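Local coordinates for putative ABC transporter subunit, substrate-binding component (Rhodopseudomonas palustris, PDB 4EVQ), which binds 4-hydroxybenzoate and probably serves as the solute-binding component of an ABC transporter for lignin-derived aromatic compounds, at residues D144-A149 and P207-A212; F240-V245 and D254-V259; G244-A249 and R348-G353. All blocks are in the same frame, centred on the assembly; numbering follows the deposited sequence.

Contact 1. Residues D144-A149 and P207-A212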
ATOM      1  N   ASP A 144     -17.606   2.929   3.822  1.00 11.23           N
ATOM      2  CA  ASP A 144     -18.842   2.469   3.194  1.00 12.52           C
ATOM      3  C   ASP A 144     -19.194   1.054   3.658  1.00 12.70           C
ATOM      4  O   ASP A 144     -20.361   0.742   3.880  1.00 12.98           O
ATOM      5  CB  ASP A 144     -18.672   2.516   1.668  1.00 14.29           C
ATOM      6  CG  ASP A 144     -20.000   2.471   0.921  1.00 18.77           C
ATOM      7  OD1 ASP A 144     -20.980   3.123   1.322  1.00 18.84           O
ATOM      8  OD2 ASP A 144     -20.041   1.716  -0.039  1.00 22.54           O
ATOM      9  N   ALA A 145     -18.199   0.176   3.813  1.00 12.05           N
ATOM     10  CA  ALA A 145     -18.458  -1.165   4.307  1.00 12.42           C
ATOM     11  C   ALA A 145     -18.997  -1.142   5.738  1.00 12.53           C
ATOM     12  O   ALA A 145     -19.864  -1.933   6.121  1.00 12.70           O
ATOM     13  CB  ALA A 145     -17.166  -1.971   4.251  1.00 12.99           C
HETATM   14  N   MSE A 146     -18.519  -0.198   6.534  1.00 11.88           N
HETATM   15  CA  MSE A 146     -18.973  -0.079   7.910  1.00 11.03           C
HETATM   16  C   MSE A 146     -20.431   0.392   7.944  1.00 13.33           C
HETATM   17  O   MSE A 146     -21.217  -0.083   8.778  1.00 14.19           O
HETATM   18  CB  MSE A 146     -18.023   0.833   8.698  1.00 12.26           C
HETATM   19  CG  MSE A 146     -16.680   0.166   8.861  1.00 12.45           C
HETATM   20 SE   MSE A 146     -15.213   1.318   9.368  0.62 14.14          SE
HETATM   21  CE  MSE A 146     -15.773   1.570  11.199  1.00 13.63           C
ATOM     22  N   ILE A 147     -20.784   1.343   7.092  1.00 14.01           N
ATOM     23  CA  ILE A 147     -22.197   1.764   7.010  1.00 15.43           C
ATOM     24  C   ILE A 147     -23.030   0.571   6.581  1.00 17.32           C
ATOM     25  O   ILE A 147     -24.111   0.333   7.160  1.00 19.80           O
ATOM     26  CB  ILE A 147     -22.318   2.944   6.059  1.00 15.95           C
ATOM     27  CG1 ILE A 147     -21.674   4.224   6.647  1.00 15.52           C
ATOM     28  CG2 ILE A 147     -23.820   3.181   5.697  1.00 16.80           C
ATOM     29  CD1 ILE A 147     -22.302   4.759   7.928  1.00 15.96           C
ATOM     30  N   LYS A 148     -22.576  -0.175   5.587  1.00 17.74           N
ATOM     31  CA  LYS A 148     -23.356  -1.318   5.095  1.00 18.15           C
ATOM     32  C   LYS A 148     -23.548  -2.349   6.203  1.00 18.62           C
ATOM     33  O   LYS A 148     -24.603  -3.030   6.269  1.00 21.94           O
ATOM     34  CB  LYS A 148     -22.648  -1.895   3.865  1.00 18.76           C
ATOM     35  CG  LYS A 148     -23.329  -3.039   3.140  1.00 20.02           C
ATOM     36  CD  LYS A 148     -22.527  -3.512   1.921  1.00 21.83           C
ATOM     37  CE  LYS A 148     -23.270  -4.654   1.212  1.00 24.38           C
ATOM     38  NZ  LYS A 148     -22.513  -5.233   0.081  1.00 26.46           N
ATOM     39  N   ALA A 149     -22.588  -2.431   7.127  1.00 19.12           N
ATOM     40  CA  ALA A 149     -22.659  -3.334   8.271  1.00 21.01           C
ATOM     41  C   ALA A 149     -23.583  -2.818   9.391  1.00 21.94           C
ATOM     42  O   ALA A 149     -23.754  -3.495  10.388  1.00 24.10           O
ATOM     43  CB  ALA A 149     -21.247  -3.626   8.851  1.00 21.35           C
ATOM     44  N   PRO A 207     -18.229   4.446  21.465  1.00 12.48           N
ATOM     45  CA  PRO A 207     -18.621   4.251  20.073  1.00 12.98           C
ATOM     46  C   PRO A 207     -19.121   2.827  19.805  1.00 13.90           C
ATOM     47  O   PRO A 207     -18.916   1.933  20.633  1.00 14.85           O
ATOM     48  CB  PRO A 207     -17.296   4.509  19.328  1.00 11.79           C
ATOM     49  CG  PRO A 207     -16.261   3.957  20.252  1.00 12.93           C
ATOM     50  CD  PRO A 207     -16.760   4.397  21.635  1.00 12.32           C
ATOM     51  N   ASP A 208     -19.755   2.615  18.656  1.00 13.23           N
ATOM     52  CA  ASP A 208     -20.084   1.265  18.248  1.00 13.86           C
ATOM     53  C   ASP A 208     -19.053   0.606  17.337  1.00 13.21           C
ATOM     54  O   ASP A 208     -19.179  -0.565  16.986  1.00 14.49           O
ATOM     55  CB  ASP A 208     -21.497   1.160  17.652  1.00 16.31           C
ATOM     56  CG  ASP A 208     -21.688   1.889  16.333  1.00 16.66           C
ATOM     57  OD1 ASP A 208     -20.726   2.382  15.712  1.00 16.89           O
ATOM     58  OD2 ASP A 208     -22.838   1.961  15.840  1.00 19.35           O
ATOM     59  N   CYS A 209     -17.983   1.352  17.057  1.00 12.10           N
ATOM     60  CA  CYS A 209     -16.852   0.793  16.304  1.00 11.84           C
ATOM     61  C   CYS A 209     -15.671   1.747  16.413  1.00 11.17           C
ATOM     62  O   CYS A 209     -15.797   2.930  16.686  1.00 11.61           O
ATOM     63  CB  CYS A 209     -17.221   0.612  14.811  1.00 13.13           C
ATOM     64  SG  CYS A 209     -17.778   2.122  13.973  1.00 14.07           S
ATOM     65  N   VAL A 210     -14.508   1.184  16.089  1.00 10.41           N
ATOM     66  CA  VAL A 210     -13.253   1.918  15.978  1.00  8.27           C
ATOM     67  C   VAL A 210     -12.678   1.650  14.592  1.00  8.67           C
ATOM     68  O   VAL A 210     -12.661   0.504  14.131  1.00  9.82           O
ATOM     69  CB  VAL A 210     -12.266   1.497  17.063  1.00  9.21           C
ATOM     70  CG1 VAL A 210     -10.899   2.134  16.823  1.00 10.51           C
ATOM     71  CG2 VAL A 210     -12.790   1.890  18.444  1.00 10.86           C
ATOM     72  N   TYR A 211     -12.246   2.728  13.953  1.00  8.78           N
ATOM     73  CA  TYR A 211     -11.509   2.671  12.689  1.00  8.52           C
ATOM     74  C   TYR A 211     -10.064   3.056  12.975  1.00  7.47           C
ATOM     75  O   TYR A 211      -9.815   4.155  13.448  1.00  7.93           O
ATOM     76  CB  TYR A 211     -12.105   3.659  11.695  1.00  8.81           C
ATOM     77  CG  TYR A 211     -11.371   3.843  10.377  1.00  8.64           C
ATOM     78  CD1 TYR A 211     -11.606   2.995   9.322  1.00  9.80           C
ATOM     79  CD2 TYR A 211     -10.503   4.898  10.173  1.00  8.77           C
ATOM     80  CE1 TYR A 211     -10.973   3.192   8.113  1.00  8.85           C
ATOM     81  CE2 TYR A 211      -9.854   5.099   8.963  1.00  8.50           C
ATOM     82  CZ  TYR A 211     -10.119   4.264   7.947  1.00  9.06           C
ATOM     83  OH  TYR A 211      -9.525   4.471   6.699  1.00 10.15           O
ATOM     84  N   ALA A 212      -9.122   2.158  12.668  1.00  7.28           N
ATOM     85  CA  ALA A 212      -7.712   2.400  12.952  1.00  7.56           C
ATOM     86  C   ALA A 212      -6.858   2.155  11.724  1.00  7.80           C
ATOM     87  O   ALA A 212      -7.030   1.175  11.010  1.00  8.05           O
ATOM     88  CB  ALA A 212      -7.233   1.499  14.092  1.00  9.12           C
TER
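The selenomethionine M146 leaves helix 144-148 with CG opposite its own carbonyl carbon, continues extended through chi2, and then bends sharply at chi3 (73°). That last turn carries the methyl CE toward C209 while SE stays beside Y211, whose CG, anti to its N, brings the ring to the same side chain. On the strand, SG of C209 comes up to the methyl: M146 CE is 3.5 Å from C209 SG and 4.0 Å from C209 CB. M146 SE makes the second touch, 4.0 Å from Y211 CD1, at the part of the ring nearest the strand backbone. From M146 SE to the centroid of the Y211 ring the distance is 5.2 Å, and that line is tilted 70° off the ring normal. This is a Met-aromatic contact of oblique geometry, with the two side chains at about a right angle.

No hydrogen bond joins the segments. The axes of helix 144-148 and strand 209-212 lie 11.2 Å apart and are almost antiparallel (167°); M146 fills the space together with C209 and Y211. All the touching residues are buried; the side chains of C209 and Y211 leave the strand toward the helix, and that of V210 leaves away from it. M146 is further enclosed by L151, W236, F171 and F175, and Y211 stacks on F171. Strand 209-213 lies between parallel strands 153-159 and 235-238 of the seven-stranded sheet. Helix 135-148 packs on its face beside helix 162-177.

Contact 2. Residues F240-V245 and D254-V259. With PHB (p-hydroxybenzoic acid), chain H.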
ATOM      1  N   PHE A 240      -4.094  -2.764   5.919  1.00  6.93           N
ATOM      2  CA  PHE A 240      -2.748  -2.579   6.447  1.00  6.08           C
ATOM      3  C   PHE A 240      -2.693  -2.850   7.944  1.00  7.57           C
ATOM      4  O   PHE A 240      -1.631  -3.159   8.480  1.00  9.03           O
ATOM      5  CB  PHE A 240      -2.225  -1.171   6.143  1.00  6.34           C
ATOM      6  CG  PHE A 240      -2.551  -0.708   4.769  1.00  6.39           C
ATOM      7  CD1 PHE A 240      -2.007  -1.354   3.681  1.00  6.40           C
ATOM      8  CD2 PHE A 240      -3.476   0.301   4.563  1.00  7.02           C
ATOM      9  CE1 PHE A 240      -2.366  -0.974   2.408  1.00  7.62           C
ATOM     10  CE2 PHE A 240      -3.855   0.652   3.260  1.00  7.42           C
ATOM     11  CZ  PHE A 240      -3.308   0.012   2.207  1.00  8.00           C
ATOM     12  N   LEU A 241      -3.829  -2.691   8.629  1.00  7.12           N
ATOM     13  CA  LEU A 241      -3.893  -2.874  10.088  1.00  6.72           C
ATOM     14  C   LEU A 241      -3.560  -4.311  10.449  1.00  7.72           C
ATOM     15  O   LEU A 241      -3.032  -4.536  11.519  1.00 10.70           O
ATOM     16  CB  LEU A 241      -5.310  -2.534  10.530  1.00  8.34           C
ATOM     17  CG  LEU A 241      -5.595  -2.666  12.020  1.00  9.31           C
ATOM     18  CD1 LEU A 241      -4.740  -1.715  12.835  1.00 11.04           C
ATOM     19  CD2 LEU A 241      -7.090  -2.437  12.292  1.00 11.29           C
ATOM     20  N   THR A 242      -3.867  -5.293   9.594  1.00  7.04           N
ATOM     21  CA  THR A 242      -3.614  -6.687   9.899  1.00  9.33           C
ATOM     22  C   THR A 242      -2.583  -7.378   9.022  1.00  9.33           C
ATOM     23  O   THR A 242      -2.038  -8.416   9.411  1.00  9.16           O
ATOM     24  CB  THR A 242      -4.931  -7.499   9.903  1.00  9.84           C
ATOM     25  OG1 THR A 242      -5.561  -7.445   8.602  1.00 11.06           O
ATOM     26  CG2 THR A 242      -5.909  -6.943  10.906  1.00 10.65           C
ATOM     27  N   ASP A 243      -2.323  -6.836   7.819  1.00  9.61           N
ATOM     28  CA  ASP A 243      -1.440  -7.562   6.926  1.00  9.57           C
ATOM     29  C   ASP A 243      -0.005  -7.663   7.452  1.00 10.11           C
ATOM     30  O   ASP A 243       0.600  -6.677   7.824  1.00 10.97           O
ATOM     31  CB  ASP A 243      -1.446  -6.949   5.520  1.00  9.66           C
ATOM     32  CG  ASP A 243      -2.358  -7.703   4.562  1.00  9.82           C
ATOM     33  OD1 ASP A 243      -3.523  -7.979   4.931  1.00 10.56           O
ATOM     34  OD2 ASP A 243      -1.916  -8.028   3.415  1.00  9.82           O
ATOM     35  N   GLY A 244       0.497  -8.887   7.494  1.00  8.98           N
ATOM     36  CA  GLY A 244       1.828  -9.174   7.964  1.00  9.44           C
ATOM     37  C   GLY A 244       1.968  -9.483   9.429  1.00 10.20           C
ATOM     38  O   GLY A 244       3.048  -9.895   9.828  1.00 13.60           O
ATOM     39  N   VAL A 245       0.921  -9.250  10.218  1.00  8.93           N
ATOM     40  CA  VAL A 245       0.999  -9.390  11.681  1.00  8.99           C
ATOM     41  C   VAL A 245      -0.004 -10.392  12.186  1.00  9.38           C
ATOM     42  O   VAL A 245      -0.142 -10.535  13.403  1.00 10.61           O
ATOM     43  CB  VAL A 245       0.866  -8.049  12.404  1.00 10.35           C
ATOM     44  CG1 VAL A 245       2.033  -7.097  12.014  1.00 12.43           C
ATOM     45  CG2 VAL A 245      -0.479  -7.406  12.226  1.00 11.65           C
ATOM     46  N   ASP A 254      -8.434 -12.120  16.240  1.00 11.94           N
ATOM     47  CA  ASP A 254      -9.598 -12.752  15.679  1.00 12.35           C
ATOM     48  C   ASP A 254     -10.773 -11.796  15.744  1.00 12.40           C
ATOM     49  O   ASP A 254     -11.060 -11.184  16.776  1.00 13.62           O
ATOM     50  CB  ASP A 254      -9.960 -14.038  16.423  1.00 15.05           C
ATOM     51  CG  ASP A 254      -9.062 -15.248  16.073  1.00 18.92           C
ATOM     52  OD1 ASP A 254      -8.566 -15.324  14.923  1.00 20.22           O
ATOM     53  OD2 ASP A 254      -8.992 -16.180  16.942  1.00 21.23           O
ATOM     54  N   GLY A 255     -11.453 -11.691  14.613  1.00 12.17           N
ATOM     55  CA  GLY A 255     -12.659 -10.910  14.461  1.00 12.78           C
ATOM     56  C   GLY A 255     -12.468  -9.487  13.948  1.00 12.19           C
ATOM     57  O   GLY A 255     -13.433  -8.805  13.657  1.00 12.81           O
ATOM     58  N   ILE A 256     -11.224  -9.042  13.814  1.00 10.25           N
ATOM     59  CA  ILE A 256     -10.998  -7.722  13.235  1.00  9.69           C
ATOM     60  C   ILE A 256     -11.460  -7.728  11.781  1.00  9.81           C
ATOM     61  O   ILE A 256     -11.162  -8.659  11.038  1.00 11.50           O
ATOM     62  CB  ILE A 256      -9.491  -7.314  13.336  1.00  9.18           C
ATOM     63  CG1 ILE A 256      -9.086  -7.151  14.808  1.00  9.55           C
ATOM     64  CG2 ILE A 256      -9.219  -6.034  12.541  1.00  9.93           C
ATOM     65  CD1 ILE A 256      -7.614  -6.933  14.949  1.00  9.43           C
ATOM     66  N   LYS A 257     -12.160  -6.679  11.386  1.00  9.07           N
ATOM     67  CA  LYS A 257     -12.668  -6.552  10.034  1.00  9.38           C
ATOM     68  C   LYS A 257     -11.837  -5.497   9.298  1.00  8.75           C
ATOM     69  O   LYS A 257     -11.533  -4.447   9.823  1.00  9.83           O
ATOM     70  CB  LYS A 257     -14.114  -6.099  10.056  1.00 13.09           C
ATOM     71  CG  LYS A 257     -15.046  -7.140  10.651  1.00 17.16           C
ATOM     72  CD  LYS A 257     -15.822  -7.809   9.599  1.00 20.62           C
ATOM     73  CE  LYS A 257     -16.680  -8.962  10.094  1.00 22.30           C
ATOM     74  NZ  LYS A 257     -17.566  -8.668  11.211  1.00 22.93           N
ATOM     75  N   THR A 258     -11.475  -5.790   8.052  1.00  8.99           N
ATOM     76  CA  THR A 258     -10.717  -4.845   7.254  1.00  9.00           C
ATOM     77  C   THR A 258     -11.192  -4.857   5.817  1.00  9.54           C
ATOM     78  O   THR A 258     -11.872  -5.769   5.364  1.00 10.66           O
ATOM     79  CB  THR A 258      -9.184  -5.098   7.271  1.00 10.65           C
ATOM     80  OG1 THR A 258      -8.872  -6.361   6.686  1.00 11.05           O
ATOM     81  CG2 THR A 258      -8.593  -5.040   8.655  1.00 11.08           C
ATOM     82  N   VAL A 259     -10.847  -3.790   5.108  1.00  8.40           N
ATOM     83  CA  VAL A 259     -11.067  -3.717   3.669  1.00  7.83           C
ATOM     84  C   VAL A 259      -9.713  -3.559   2.984  1.00  7.72           C
ATOM     85  O   VAL A 259      -8.898  -2.728   3.405  1.00  7.62           O
ATOM     86  CB  VAL A 259     -12.022  -2.578   3.321  1.00  7.65           C
ATOM     87  CG1 VAL A 259     -12.053  -2.331   1.831  1.00  9.99           C
ATOM     88  CG2 VAL A 259     -13.439  -2.881   3.844  1.00  9.69           C
TER
HETATM   89  C1' PHB H 406       1.722   5.384   3.705  1.00  6.09           C
HETATM   90  O1' PHB H 406       2.421   6.153   4.405  1.00  6.61           O
HETATM   91  O2' PHB H 406       1.217   5.745   2.571  1.00  7.16           O
HETATM   92  C1  PHB H 406       1.432   3.996   4.120  1.00  5.93           C
HETATM   93  C2  PHB H 406       2.299   3.351   5.002  1.00  6.44           C
HETATM   94  C3  PHB H 406       2.022   2.056   5.409  1.00  6.91           C
HETATM   95  C4  PHB H 406       0.904   1.433   4.962  1.00  6.92           C
HETATM   96  C5  PHB H 406       0.042   2.043   4.069  1.00  6.17           C
HETATM   97  C6  PHB H 406       0.321   3.317   3.675  1.00  6.48           C
HETATM   98  O4  PHB H 406       0.617   0.176   5.349  1.00 13.73           O
HETATM   99  O   HOH W   1      -8.684  -8.512   8.241  1.00 21.94           O
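T242 and T258 meet tip to tip where loop 240-245 passes over strand 257-259. T258 CG2 approaches both branches of the opposite threonine, lying 3.9 Å from T242 OG1 and 4.0 Å from T242 CG2. The same T242 methyl slides alongside I256, with T242 CG2 3.8 Å from I256 CG2. L241 crosses I256 at about a right angle, its CD2 4.2 Å from I256 CG2; with CG anti to the backbone N (chi1 180°), the leucine extends toward the strand. These four buried side chains carry the contact, which has no direct hydrogen bond.

A water supplies the polar link. It lies 2.7 Å from T258 OG1 and gives T242 OG1 a weak bond of 3.3 Å. T258 OG1 also bonds to NE of R348, whose NH2 forms a salt bridge with D243 OD1, while D243 OD2 accepts a hydrogen bond from V288 N. One arginine thus ties the strand threonine to the loop, and the loop in turn to V288.

At the other end of the loop, the buried F240 faces the ligand. Carbon C5 of p-hydroxybenzoic acid sits 3.8 Å above the plane of the F240 ring, over its centre, and the phenolic O4 lies 3.2 Å from F240 CB. F133 meets the same phenylalanine ring. The loop after strand 235-238 thus lines the ligand pocket, as in periplasmic binding proteins, where the ligand sits between two lobes, in line with membership of the leucine-binding protein family.

Contact 3. Residues G244-A249 and R348-G353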
ATOM      1  N   GLY A 244       0.497  -8.887   7.494  1.00  8.98           N
ATOM      2  CA  GLY A 244       1.828  -9.174   7.964  1.00  9.44           C
ATOM      3  C   GLY A 244       1.968  -9.483   9.429  1.00 10.20           C
ATOM      4  O   GLY A 244       3.048  -9.895   9.828  1.00 13.60           O
ATOM      5  N   VAL A 245       0.921  -9.250  10.218  1.00  8.93           N
ATOM      6  CA  VAL A 245       0.999  -9.390  11.681  1.00  8.99           C
ATOM      7  C   VAL A 245      -0.004 -10.392  12.186  1.00  9.38           C
ATOM      8  O   VAL A 245      -0.142 -10.535  13.403  1.00 10.61           O
ATOM      9  CB  VAL A 245       0.866  -8.049  12.404  1.00 10.35           C
ATOM     10  CG1 VAL A 245       2.033  -7.097  12.014  1.00 12.43           C
ATOM     11  CG2 VAL A 245      -0.479  -7.406  12.226  1.00 11.65           C
ATOM     12  N   GLU A 246      -0.663 -11.126  11.314  1.00  9.56           N
ATOM     13  CA  GLU A 246      -1.754 -12.035  11.680  1.00 10.55           C
ATOM     14  C   GLU A 246      -1.318 -13.149  12.585  1.00 11.11           C
ATOM     15  O   GLU A 246      -2.018 -13.434  13.578  1.00 12.02           O
ATOM     16  CB  GLU A 246      -2.385 -12.645  10.416  1.00 12.28           C
ATOM     17  CG  GLU A 246      -2.838 -11.642   9.356  1.00 11.34           C
ATOM     18  CD  GLU A 246      -1.802 -11.414   8.265  1.00 10.47           C
ATOM     19  OE1 GLU A 246      -0.589 -11.590   8.504  1.00 11.53           O
ATOM     20  OE2 GLU A 246      -2.224 -11.036   7.153  1.00 12.27           O
ATOM     21  N   ALA A 247      -0.205 -13.805  12.307  1.00 11.63           N
ATOM     22  CA  ALA A 247       0.205 -14.967  13.086  1.00 11.55           C
ATOM     23  C   ALA A 247       0.617 -14.503  14.472  1.00 11.36           C
ATOM     24  O   ALA A 247       0.217 -15.080  15.510  1.00 13.02           O
ATOM     25  CB  ALA A 247       1.318 -15.688  12.407  1.00 12.84           C
ATOM     26  N   ALA A 248       1.392 -13.437  14.533  1.00 11.15           N
ATOM     27  CA  ALA A 248       1.920 -12.993  15.822  1.00 11.54           C
ATOM     28  C   ALA A 248       0.832 -12.415  16.713  1.00 12.03           C
ATOM     29  O   ALA A 248       0.943 -12.442  17.944  1.00 13.28           O
ATOM     30  CB  ALA A 248       3.033 -11.995  15.579  1.00 12.29           C
ATOM     31  N   ALA A 249      -0.237 -11.901  16.128  1.00 10.90           N
ATOM     32  CA  ALA A 249      -1.322 -11.341  16.923  1.00  9.88           C
ATOM     33  C   ALA A 249      -2.083 -12.419  17.657  1.00 11.08           C
ATOM     34  O   ALA A 249      -2.669 -12.145  18.697  1.00 11.59           O
ATOM     35  CB  ALA A 249      -2.274 -10.543  16.068  1.00 10.04           C
ATOM     36  N   ARG A 348     -12.860  -8.237   4.578  1.00  9.46           N
ATOM     37  CA  ARG A 348     -12.111  -9.349   5.144  1.00  9.47           C
ATOM     38  C   ARG A 348     -12.333  -9.428   6.645  1.00 10.16           C
ATOM     39  O   ARG A 348     -12.637  -8.432   7.277  1.00  9.64           O
ATOM     40  CB  ARG A 348     -10.606  -9.180   4.921  1.00 10.13           C
ATOM     41  CG  ARG A 348     -10.271  -8.677   3.513  1.00  9.57           C
ATOM     42  CD  ARG A 348      -8.810  -8.549   3.239  1.00 11.05           C
ATOM     43  NE  ARG A 348      -8.103  -7.794   4.265  1.00 10.24           N
ATOM     44  CZ  ARG A 348      -6.791  -7.857   4.464  1.00  9.08           C
ATOM     45  NH1 ARG A 348      -6.035  -8.554   3.640  1.00 10.05           N
ATOM     46  NH2 ARG A 348      -6.250  -7.249   5.484  1.00  9.66           N
ATOM     47  N   GLU A 349     -12.076 -10.592   7.201  1.00 10.60           N
ATOM     48  CA  GLU A 349     -12.033 -10.754   8.650  1.00 12.32           C
ATOM     49  C   GLU A 349     -10.795 -11.548   8.992  1.00 12.62           C
ATOM     50  O   GLU A 349     -10.472 -12.540   8.317  1.00 13.01           O
ATOM     51  CB  GLU A 349     -13.281 -11.511   9.171  1.00 15.20           C
ATOM     52  CG  GLU A 349     -13.334 -11.676  10.677  1.00 18.41           C
ATOM     53  CD  GLU A 349     -14.593 -12.361  11.147  1.00 24.22           C
ATOM     54  OE1 GLU A 349     -15.526 -12.507  10.346  1.00 28.07           O
ATOM     55  OE2 GLU A 349     -14.611 -12.752  12.328  1.00 26.62           O
ATOM     56  N   LEU A 350     -10.115 -11.157  10.054  1.00 10.88           N
ATOM     57  CA  LEU A 350      -9.002 -11.936  10.540  1.00 12.51           C
ATOM     58  C   LEU A 350      -9.572 -13.097  11.338  1.00 13.59           C
ATOM     59  O   LEU A 350     -10.340 -12.892  12.297  1.00 16.85           O
ATOM     60  CB  LEU A 350      -8.090 -11.011  11.346  1.00 14.52           C
ATOM     61  CG  LEU A 350      -6.812 -11.471  11.970  1.00 16.10           C
ATOM     62  CD1 LEU A 350      -6.024 -12.277  10.944  1.00 16.67           C
ATOM     63  CD2 LEU A 350      -6.066 -10.269  12.532  1.00 13.14           C
ATOM     64  N   LYS A 351      -9.290 -14.321  10.904  1.00 13.45           N
ATOM     65  CA  LYS A 351      -9.775 -15.520  11.574  1.00 16.71           C
ATOM     66  C   LYS A 351      -8.738 -16.590  11.421  1.00 14.16           C
ATOM     67  O   LYS A 351      -8.350 -16.941  10.312  1.00 14.71           O
ATOM     68  CB  LYS A 351     -11.073 -15.995  10.933  1.00 23.71           C
ATOM     69  CG  LYS A 351     -11.888 -16.860  11.897  1.00 29.91           C
ATOM     70  CD  LYS A 351     -12.357 -16.070  13.142  1.00 35.03           C
ATOM     71  CE  LYS A 351     -13.049 -16.977  14.113  1.00 37.62           C
ATOM     72  NZ  LYS A 351     -12.192 -17.183  15.280  1.00 38.49           N
ATOM     73  N   GLY A 352      -8.289 -17.151  12.534  1.00 14.15           N
ATOM     74  CA  GLY A 352      -7.384 -18.267  12.459  1.00 13.83           C
ATOM     75  C   GLY A 352      -5.996 -17.937  11.981  1.00 14.01           C
ATOM     76  O   GLY A 352      -5.310 -18.805  11.449  1.00 15.29           O
ATOM     77  N   GLY A 353      -5.559 -16.702  12.202  1.00 13.05           N
ATOM     78  CA  GLY A 353      -4.218 -16.323  11.812  1.00 13.82           C
ATOM     79  C   GLY A 353      -4.036 -15.896  10.368  1.00 13.69           C
ATOM     80  O   GLY A 353      -2.910 -15.828   9.906  1.00 14.42           O
TER
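E246, L350 and G353 account for most of the surface buried here, and the glutamate lies at the centre. It touches both partners with its aliphatic part. E246 CG is 3.6 Å from L350 CD1, and the same leucine methyl lies 3.7 Å from E246 CB, so one branch of L350 rests against the base of the glutamate. E246 CB also abuts the backbone of the glycine, 3.3 Å from G353 O. The two backbones come close as well, with CA of A247 4.8 Å from CA of G353.

The carboxylate takes a different course. A bend at chi2 (96°) turns it away from strand 348-351 and back over its own segment, where the one N-H of G244 is shared weakly between E246 OE1 (3.1 Å from G244 N) and E246 OE2 (3.5 Å). Toward the strand there is no ion pair: E246 OE2 stays 5.7 Å from R348 NH1. Any attraction between these opposite charges would act at a distance. The contact across the segments is van der Waals packing; separately, A249 N bonds to V245 O within the weakly bonded helix.

L350 also packs on T242, which continues this packing into the loop before the weakly bonded helix 246-249. The phi and psi angles of G352 and G353 are all positive and fit a type I' turn, consistent with a two-residue bend of the beta-hairpin joining antiparallel strands 345-351 and 354-362 at the margin of the sheet, and the short helix packs against that hairpin end.

All three contacts reach the same seven-stranded sheet, in the lobe whose loop 240-245 faces the bound 4-hydroxybenzoate. Contacts 2 and 3 are the closest pair, with centres about 6 Å apart; they share G244 and V245. Backbone pairing between strands 257-260 and 345-351 links them, with R348 N 2.8 Å from T258 O and G255 N 2.8 Å from L350 O. Contact 1 lies about 14 Å from contact 2, centre to centre, but packs on it where A145 CB meets V259 CG2 at 3.9 Å. Contact 2 alone touches the ligand; the side chain of Y211 in contact 1 is about 10 Å from the bound p-hydroxybenzoic acid, and that of E246 in contact 3 about 12 Å from it.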